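Local coordinates for protein predicted ATPase of the ABC class (Vibrio vulnificus, PDB 5D6A) that binds the ATP analogue AMP-PNP and probably hydrolyses ATP, as a predicted ATPase of the ABC class whose cellular role is not established, at residues R479-G491 / L503-Y517. Numbering follows the deposited sequence.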
ATOM      1  N   ARG A 479      15.625  12.871 -12.600  1.00 50.18           N
ATOM      2  CA  ARG A 479      14.274  12.328 -12.698  1.00 51.71           C
ATOM      3  C   ARG A 479      13.530  12.724 -11.419  1.00 48.66           C
ATOM      4  O   ARG A 479      14.054  12.536 -10.321  1.00 47.55           O
ATOM      5  CB  ARG A 479      14.385  10.804 -12.804  1.00 55.87           C
ATOM      6  CG  ARG A 479      13.447  10.085 -13.762  1.00 60.66           C
ATOM      7  CD  ARG A 479      11.963  10.260 -13.503  1.00 62.02           C
ATOM      8  NE  ARG A 479      11.219   9.220 -14.222  1.00 65.50           N
ATOM      9  CZ  ARG A 479       9.900   9.198 -14.394  1.00 66.71           C
ATOM     10  NH1 ARG A 479       9.336   8.195 -15.054  1.00 68.59           N
ATOM     11  NH2 ARG A 479       9.145  10.177 -13.925  1.00 66.39           N
ATOM     12  N   VAL A 480      12.334  13.295 -11.555  1.00 47.35           N
ATOM     13  CA  VAL A 480      11.531  13.702 -10.392  1.00 45.00           C
ATOM     14  C   VAL A 480      10.045  13.522 -10.679  1.00 45.01           C
ATOM     15  O   VAL A 480       9.453  14.316 -11.407  1.00 45.57           O
ATOM     16  CB  VAL A 480      11.769  15.178 -10.002  1.00 44.08           C
ATOM     17  CG1 VAL A 480      10.916  15.547  -8.791  1.00 42.33           C
ATOM     18  CG2 VAL A 480      13.239  15.439  -9.715  1.00 44.60           C
ATOM     19  N   SER A 481       9.443  12.486 -10.097  1.00 45.98           N
ATOM     20  CA  SER A 481       8.022  12.205 -10.305  1.00 47.17           C
ATOM     21  C   SER A 481       7.438  11.298  -9.239  1.00 46.75           C
ATOM     22  O   SER A 481       8.152  10.551  -8.573  1.00 46.41           O
ATOM     23  CB  SER A 481       7.802  11.529 -11.652  1.00 49.82           C
ATOM     24  OG  SER A 481       8.274  12.328 -12.720  1.00 53.51           O
ATOM     25  N   ALA A 482       6.119  11.349  -9.121  1.00 47.52           N
ATOM     26  CA  ALA A 482       5.398  10.545  -8.157  1.00 48.95           C
ATOM     27  C   ALA A 482       4.503   9.538  -8.862  1.00 52.63           C
ATOM     28  O   ALA A 482       3.939   9.832  -9.919  1.00 52.65           O
ATOM     29  CB  ALA A 482       4.557  11.445  -7.269  1.00 47.38           C
ATOM     30  N   LYS A 483       4.399   8.345  -8.279  1.00 55.18           N
ATOM     31  CA  LYS A 483       3.512   7.299  -8.777  1.00 58.13           C
ATOM     32  C   LYS A 483       2.392   7.189  -7.762  1.00 56.20           C
ATOM     33  O   LYS A 483       2.439   6.363  -6.849  1.00 54.91           O
ATOM     34  CB  LYS A 483       4.232   5.959  -8.938  1.00 61.53           C
ATOM     35  CG  LYS A 483       5.254   5.939 -10.062  1.00 66.07           C
ATOM     36  CD  LYS A 483       5.818   4.541 -10.270  1.00 70.37           C
ATOM     37  CE  LYS A 483       6.782   4.501 -11.445  1.00 72.84           C
ATOM     38  NZ  LYS A 483       7.317   3.131 -11.691  1.00 75.25           N
ATOM     39  N   GLY A 484       1.392   8.049  -7.920  1.00 55.95           N
ATOM     40  CA  GLY A 484       0.263   8.090  -7.004  1.00 56.79           C
ATOM     41  C   GLY A 484       0.673   8.791  -5.727  1.00 55.18           C
ATOM     42  O   GLY A 484       1.536   9.667  -5.742  1.00 54.96           O
ATOM     43  N   LYS A 485       0.055   8.400  -4.619  1.00 56.65           N
ATOM     44  CA  LYS A 485       0.352   8.983  -3.313  1.00 56.44           C
ATOM     45  C   LYS A 485       1.391   8.161  -2.556  1.00 53.39           C
ATOM     46  O   LYS A 485       2.099   8.686  -1.698  1.00 53.94           O
ATOM     47  CB  LYS A 485      -0.921   9.044  -2.465  1.00 59.61           C
ATOM     48  CG  LYS A 485      -2.059   9.838  -3.083  1.00 62.72           C
ATOM     49  CD  LYS A 485      -3.305   9.834  -2.203  1.00 66.79           C
ATOM     50  CE  LYS A 485      -3.891   8.438  -2.026  1.00 70.94           C
ATOM     51  NZ  LYS A 485      -5.167   8.450  -1.255  1.00 72.14           N
ATOM     52  N   ASP A 486       1.477   6.874  -2.884  1.00 51.19           N
ATOM     53  CA  ASP A 486       2.365   5.942  -2.194  1.00 49.06           C
ATOM     54  C   ASP A 486       3.852   6.050  -2.503  1.00 45.18           C
ATOM     55  O   ASP A 486       4.671   5.807  -1.624  1.00 42.12           O
ATOM     56  CB  ASP A 486       1.914   4.504  -2.472  1.00 53.14           C
ATOM     57  CG  ASP A 486       0.548   4.194  -1.895  1.00 55.90           C
ATOM     58  OD1 ASP A 486      -0.020   5.057  -1.190  1.00 58.40           O
ATOM     59  OD2 ASP A 486       0.042   3.080  -2.144  1.00 58.78           O
ATOM     60  N   SER A 487       4.211   6.404  -3.732  1.00 40.17           N
ATOM     61  CA  SER A 487       5.626   6.444  -4.107  1.00 39.62           C
ATOM     62  C   SER A 487       6.110   7.774  -4.671  1.00 37.05           C
ATOM     63  O   SER A 487       5.354   8.511  -5.294  1.00 36.63           O
ATOM     64  CB  SER A 487       5.913   5.334  -5.125  1.00 42.28           C
ATOM     65  OG  SER A 487       7.271   5.342  -5.531  1.00 43.41           O
ATOM     66  N   LEU A 488       7.389   8.057  -4.435  1.00 36.05           N
ATOM     67  CA  LEU A 488       8.045   9.266  -4.927  1.00 35.64           C
ATOM     68  C   LEU A 488       9.417   8.905  -5.474  1.00 36.65           C
ATOM     69  O   LEU A 488      10.261   8.380  -4.749  1.00 36.11           O
ATOM     70  CB  LEU A 488       8.208  10.303  -3.818  1.00 34.49           C
ATOM     71  CG  LEU A 488       9.076  11.518  -4.185  1.00 33.85           C
ATOM     72  CD1 LEU A 488       8.550  12.239  -5.420  1.00 33.32           C
ATOM     73  CD2 LEU A 488       9.182  12.468  -3.003  1.00 33.27           C
ATOM     74  N   ARG A 489       9.635   9.196  -6.753  1.00 38.07           N
ATOM     75  CA  ARG A 489      10.905   8.905  -7.391  1.00 39.34           C
ATOM     76  C   ARG A 489      11.777  10.156  -7.485  1.00 38.58           C
ATOM     77  O   ARG A 489      11.352  11.189  -8.003  1.00 36.69           O
ATOM     78  CB  ARG A 489      10.691   8.314  -8.780  1.00 41.53           C
ATOM     79  CG  ARG A 489      11.996   7.946  -9.463  1.00 44.50           C
ATOM     80  CD  ARG A 489      11.778   7.275 -10.801  1.00 46.99           C
ATOM     81  NE  ARG A 489      13.051   6.988 -11.453  1.00 49.11           N
ATOM     82  CZ  ARG A 489      13.177   6.321 -12.594  1.00 52.54           C
ATOM     83  NH1 ARG A 489      12.104   5.849 -13.222  1.00 53.82           N
ATOM     84  NH2 ARG A 489      14.385   6.118 -13.105  1.00 54.51           N
ATOM     85  N   PHE A 490      13.000  10.039  -6.976  1.00 37.87           N
ATOM     86  CA  PHE A 490      13.967  11.121  -6.995  1.00 37.18           C
ATOM     87  C   PHE A 490      15.249  10.498  -7.536  1.00 39.35           C
ATOM     88  O   PHE A 490      16.031   9.901  -6.795  1.00 39.50           O
ATOM     89  CB  PHE A 490      14.138  11.688  -5.586  1.00 35.72           C
ATOM     90  CG  PHE A 490      14.914  12.972  -5.534  1.00 35.96           C
ATOM     91  CD1 PHE A 490      14.316  14.170  -5.908  1.00 35.75           C
ATOM     92  CD2 PHE A 490      16.222  12.997  -5.071  1.00 36.44           C
ATOM     93  CE1 PHE A 490      15.019  15.363  -5.851  1.00 35.94           C
ATOM     94  CE2 PHE A 490      16.927  14.186  -5.008  1.00 37.06           C
ATOM     95  CZ  PHE A 490      16.326  15.371  -5.400  1.00 36.76           C
ATOM     96  N   GLY A 491      15.439  10.619  -8.846  1.00 41.27           N
ATOM     97  CA  GLY A 491      16.580  10.014  -9.520  1.00 43.84           C
ATOM     98  C   GLY A 491      16.259   8.543  -9.726  1.00 45.03           C
ATOM     99  O   GLY A 491      15.236   8.202 -10.320  1.00 45.71           O
ATOM    100  N   LEU A 503      -1.765  12.258   3.493  1.00 35.68           N
ATOM    101  CA  LEU A 503      -1.582  12.857   2.165  1.00 34.90           C
ATOM    102  C   LEU A 503      -2.853  12.711   1.351  1.00 36.14           C
ATOM    103  O   LEU A 503      -3.513  11.675   1.403  1.00 37.78           O
ATOM    104  CB  LEU A 503      -0.404  12.233   1.416  1.00 33.94           C
ATOM    105  CG  LEU A 503       0.998  12.622   1.886  1.00 33.40           C
ATOM    106  CD1 LEU A 503       2.059  11.861   1.103  1.00 32.27           C
ATOM    107  CD2 LEU A 503       1.213  14.121   1.749  1.00 33.34           C
ATOM    108  N   GLU A 504      -3.180  13.754   0.595  1.00 36.24           N
ATOM    109  CA  GLU A 504      -4.407  13.794  -0.193  1.00 37.84           C
ATOM    110  C   GLU A 504      -4.196  13.551  -1.688  1.00 37.56           C
ATOM    111  O   GLU A 504      -4.895  12.740  -2.286  1.00 38.59           O
ATOM    112  CB  GLU A 504      -5.075  15.154   0.003  1.00 38.72           C
ATOM    113  CG  GLU A 504      -6.396  15.327  -0.725  1.00 41.14           C
ATOM    114  CD  GLU A 504      -7.489  14.410  -0.212  1.00 42.73           C
ATOM    115  OE1 GLU A 504      -7.451  14.024   0.975  1.00 42.65           O
ATOM    116  OE2 GLU A 504      -8.402  14.098  -1.000  1.00 44.07           O
ATOM    117  N   SER A 505      -3.239  14.257  -2.284  1.00 36.88           N
ATOM    118  CA  SER A 505      -3.001  14.153  -3.723  1.00 36.61           C
ATOM    119  C   SER A 505      -1.565  13.833  -4.102  1.00 34.86           C
ATOM    120  O   SER A 505      -0.628  14.111  -3.351  1.00 34.36           O
ATOM    121  CB  SER A 505      -3.397  15.471  -4.397  1.00 37.91           C
ATOM    122  OG  SER A 505      -3.093  15.458  -5.782  1.00 38.46           O
ATOM    123  N   SER A 506      -1.403  13.244  -5.286  1.00 33.94           N
ATOM    124  CA  SER A 506      -0.080  12.939  -5.805  1.00 32.10           C
ATOM    125  C   SER A 506       0.593  14.259  -6.179  1.00 31.46           C
ATOM    126  O   SER A 506       1.811  14.319  -6.315  1.00 29.87           O
ATOM    127  CB  SER A 506      -0.161  12.019  -7.021  1.00 31.84           C
ATOM    128  OG  SER A 506      -0.830  12.656  -8.085  1.00 32.50           O
ATOM    129  N   ASP A 507      -0.217  15.310  -6.352  1.00 32.91           N
ATOM    130  CA  ASP A 507       0.299  16.642  -6.676  1.00 32.81           C
ATOM    131  C   ASP A 507       1.229  17.124  -5.583  1.00 31.59           C
ATOM    132  O   ASP A 507       2.280  17.683  -5.870  1.00 31.99           O
ATOM    133  CB  ASP A 507      -0.833  17.659  -6.855  1.00 34.61           C
ATOM    134  CG  ASP A 507      -1.688  17.384  -8.081  1.00 36.60           C
ATOM    135  OD1 ASP A 507      -1.494  16.340  -8.741  1.00 37.48           O
ATOM    136  OD2 ASP A 507      -2.562  18.221  -8.386  1.00 38.61           O
ATOM    137  N   GLU A 508       0.842  16.920  -4.328  1.00 31.81           N
ATOM    138  CA  GLU A 508       1.715  17.336  -3.229  1.00 32.54           C
ATOM    139  C   GLU A 508       2.949  16.431  -3.125  1.00 31.38           C
ATOM    140  O   GLU A 508       3.992  16.868  -2.654  1.00 31.05           O
ATOM    141  CB  GLU A 508       0.963  17.527  -1.885  1.00 33.85           C
ATOM    142  CG  GLU A 508       0.007  16.426  -1.456  1.00 35.71           C
ATOM    143  CD  GLU A 508      -0.796  16.784  -0.207  1.00 36.96           C
ATOM    144  OE1 GLU A 508      -0.374  17.670   0.564  1.00 37.50           O
ATOM    145  OE2 GLU A 508      -1.855  16.162   0.012  1.00 38.30           O
ATOM    146  N   VAL A 509       2.839  15.193  -3.603  1.00 32.41           N
ATOM    147  CA  VAL A 509       3.987  14.279  -3.614  1.00 31.41           C
ATOM    148  C   VAL A 509       4.990  14.798  -4.652  1.00 32.61           C
ATOM    149  O   VAL A 509       6.203  14.784  -4.418  1.00 33.88           O
ATOM    150  CB  VAL A 509       3.586  12.821  -3.923  1.00 30.89           C
ATOM    151  CG1 VAL A 509       4.817  11.927  -3.992  1.00 30.82           C
ATOM    152  CG2 VAL A 509       2.626  12.298  -2.869  1.00 31.35           C
ATOM    153  N   ASN A 510       4.482  15.253  -5.797  1.00 32.89           N
ATOM    154  CA  ASN A 510       5.344  15.835  -6.823  1.00 33.45           C
ATOM    155  C   ASN A 510       6.004  17.083  -6.267  1.00 32.23           C
ATOM    156  O   ASN A 510       7.199  17.298  -6.456  1.00 32.46           O
ATOM    157  CB  ASN A 510       4.560  16.181  -8.092  1.00 35.56           C
ATOM    158  CG  ASN A 510       4.240  14.964  -8.936  1.00 38.61           C
ATOM    159  OD1 ASN A 510       5.054  14.045  -9.061  1.00 40.82           O
ATOM    160  ND2 ASN A 510       3.064  14.967  -9.557  1.00 40.89           N
ATOM    161  N   ALA A 511       5.218  17.893  -5.566  1.00 30.95           N
ATOM    162  CA  ALA A 511       5.734  19.116  -4.967  1.00 31.05           C
ATOM    163  C   ALA A 511       6.834  18.792  -3.964  1.00 29.68           C
ATOM    164  O   ALA A 511       7.813  19.523  -3.867  1.00 30.15           O
ATOM    165  CB  ALA A 511       4.616  19.901  -4.300  1.00 32.43           C
ATOM    166  N   ILE A 512       6.671  17.693  -3.226  1.00 28.18           N
ATOM    167  CA  ILE A 512       7.681  17.270  -2.255  1.00 27.05           C
ATOM    168  C   ILE A 512       8.995  17.004  -2.989  1.00 27.84           C
ATOM    169  O   ILE A 512      10.064  17.420  -2.540  1.00 28.97           O
ATOM    170  CB  ILE A 512       7.232  16.019  -1.460  1.00 26.66           C
ATOM    171  CG1 ILE A 512       6.119  16.393  -0.470  1.00 26.87           C
ATOM    172  CG2 ILE A 512       8.397  15.426  -0.675  1.00 26.24           C
ATOM    173  CD1 ILE A 512       5.466  15.213   0.220  1.00 26.47           C
ATOM    174  N   GLY A 513       8.907  16.327  -4.128  1.00 27.79           N
ATOM    175  CA  GLY A 513      10.089  16.029  -4.924  1.00 27.94           C
ATOM    176  C   GLY A 513      10.751  17.288  -5.454  1.00 29.38           C
ATOM    177  O   GLY A 513      11.982  17.369  -5.522  1.00 30.55           O
ATOM    178  N   TRP A 514       9.947  18.281  -5.831  1.00 28.81           N
ATOM    179  CA  TRP A 514      10.511  19.528  -6.349  1.00 29.53           C
ATOM    180  C   TRP A 514      11.068  20.441  -5.248  1.00 29.70           C
ATOM    181  O   TRP A 514      11.816  21.372  -5.536  1.00 30.68           O
ATOM    182  CB  TRP A 514       9.534  20.235  -7.289  1.00 30.19           C
ATOM    183  CG  TRP A 514       9.410  19.473  -8.570  1.00 30.60           C
ATOM    184  CD1 TRP A 514       8.381  18.665  -8.956  1.00 30.10           C
ATOM    185  CD2 TRP A 514      10.397  19.384  -9.605  1.00 31.92           C
ATOM    186  NE1 TRP A 514       8.649  18.105 -10.179  1.00 30.98           N
ATOM    187  CE2 TRP A 514       9.880  18.530 -10.602  1.00 32.27           C
ATOM    188  CE3 TRP A 514      11.662  19.957  -9.794  1.00 32.92           C
ATOM    189  CZ2 TRP A 514      10.582  18.235 -11.776  1.00 33.76           C
ATOM    190  CZ3 TRP A 514      12.360  19.665 -10.960  1.00 34.48           C
ATOM    191  CH2 TRP A 514      11.818  18.810 -11.936  1.00 34.95           C
ATOM    192  N   VAL A 515      10.714  20.160  -3.995  1.00 28.90           N
ATOM    193  CA  VAL A 515      11.282  20.898  -2.870  1.00 29.50           C
ATOM    194  C   VAL A 515      12.675  20.328  -2.651  1.00 30.17           C
ATOM    195  O   VAL A 515      13.630  21.067  -2.435  1.00 31.50           O
ATOM    196  CB  VAL A 515      10.442  20.762  -1.587  1.00 28.63           C
ATOM    197  CG1 VAL A 515      11.212  21.275  -0.378  1.00 28.92           C
ATOM    198  CG2 VAL A 515       9.122  21.502  -1.742  1.00 28.91           C
ATOM    199  N   TRP A 516      12.772  19.003  -2.720  1.00 30.39           N
ATOM    200  CA  TRP A 516      14.049  18.294  -2.593  1.00 31.72           C
ATOM    201  C   TRP A 516      15.014  18.830  -3.643  1.00 33.30           C
ATOM    202  O   TRP A 516      16.178  19.099  -3.353  1.00 34.61           O
ATOM    203  CB  TRP A 516      13.827  16.796  -2.821  1.00 31.48           C
ATOM    204  CG  TRP A 516      13.082  16.087  -1.717  1.00 30.14           C
ATOM    205  CD1 TRP A 516      12.335  16.653  -0.722  1.00 29.51           C
ATOM    206  CD2 TRP A 516      12.902  14.676  -1.593  1.00 29.61           C
ATOM    207  NE1 TRP A 516      11.770  15.678   0.062  1.00 28.87           N
ATOM    208  CE2 TRP A 516      12.091  14.454  -0.459  1.00 29.08           C
ATOM    209  CE3 TRP A 516      13.371  13.574  -2.314  1.00 30.46           C
ATOM    210  CZ2 TRP A 516      11.741  13.178  -0.029  1.00 29.14           C
ATOM    211  CZ3 TRP A 516      13.022  12.305  -1.887  1.00 30.66           C
ATOM    212  CH2 TRP A 516      12.213  12.117  -0.753  1.00 30.05           C
ATOM    213  N   TYR A 517      14.505  18.995  -4.863  1.00 34.39           N
ATOM    214  CA  TYR A 517      15.292  19.514  -5.980  1.00 35.86           C
ATOM    215  C   TYR A 517      15.914  20.861  -5.627  1.00 37.55           C
ATOM    216  O   TYR A 517      17.037  21.150  -6.029  1.00 40.01           O
ATOM    217  CB  TYR A 517      14.416  19.640  -7.237  1.00 36.00           C
ATOM    218  CG  TYR A 517      15.146  20.161  -8.462  1.00 38.10           C
ATOM    219  CD1 TYR A 517      15.886  19.304  -9.273  1.00 38.84           C
ATOM    220  CD2 TYR A 517      15.084  21.507  -8.816  1.00 39.10           C
ATOM    221  CE1 TYR A 517      16.552  19.773 -10.393  1.00 41.20           C
ATOM    222  CE2 TYR A 517      15.746  21.987  -9.935  1.00 41.71           C
ATOM    223  CZ  TYR A 517      16.481  21.117 -10.722  1.00 42.71           C
ATOM    224  OH  TYR A 517      17.144  21.589 -11.832  1.00 44.26           O
TER
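Phe490 and Trp516 form a T-shaped pair: the edge of the indole's six-membered ring, with CE3 foremost, points at one face of the phenyl ring, the planes at 74°. Separate CH-pi contacts are made on two tryptophans. Leu488 CD2 sits over a face of the Trp516 six-membered ring, 4.0 Å from its centroid, and Val480 CG1 lies over the face of the Trp514 five-membered ring, 3.7 Å from the centroid. Val480 CG1 stands anti to the backbone N (chi1 -180°), which brings it over the indole, and it also rests against the backbone of Gly513, where the lack of a side chain lets the strand come close. Aliphatic packing continues along the hairpin: Val509 CG1 touches both Ala482 CB and Leu488 CB, while Leu488 CD2 meets Ile512 CG2. At the hairpin turn the aliphatic chain of Lys485 makes a van der Waals contact, CD lying 3.3 Å from Glu504 O. The arrangement is an antiparallel beta-hairpin, 480-483 with 487-490, laid by one face on helix 506-517 within the MRB1590 C-terminal family region; strand 493-496 extends the sheet, and helix 556-564 packs against Trp516. Polar contact is sparse. Ala482 N gives a weak, bent hydrogen bond (2.9 Å, 121°) to Asn510 OD1. Ser505, at the N-cap of the helix, forms a capping box with Glu508: Ser505 OG accepts from Asp507 N, and Glu508 OE2 takes Ser505 N on its anti lone pair and also receives Glu504 N.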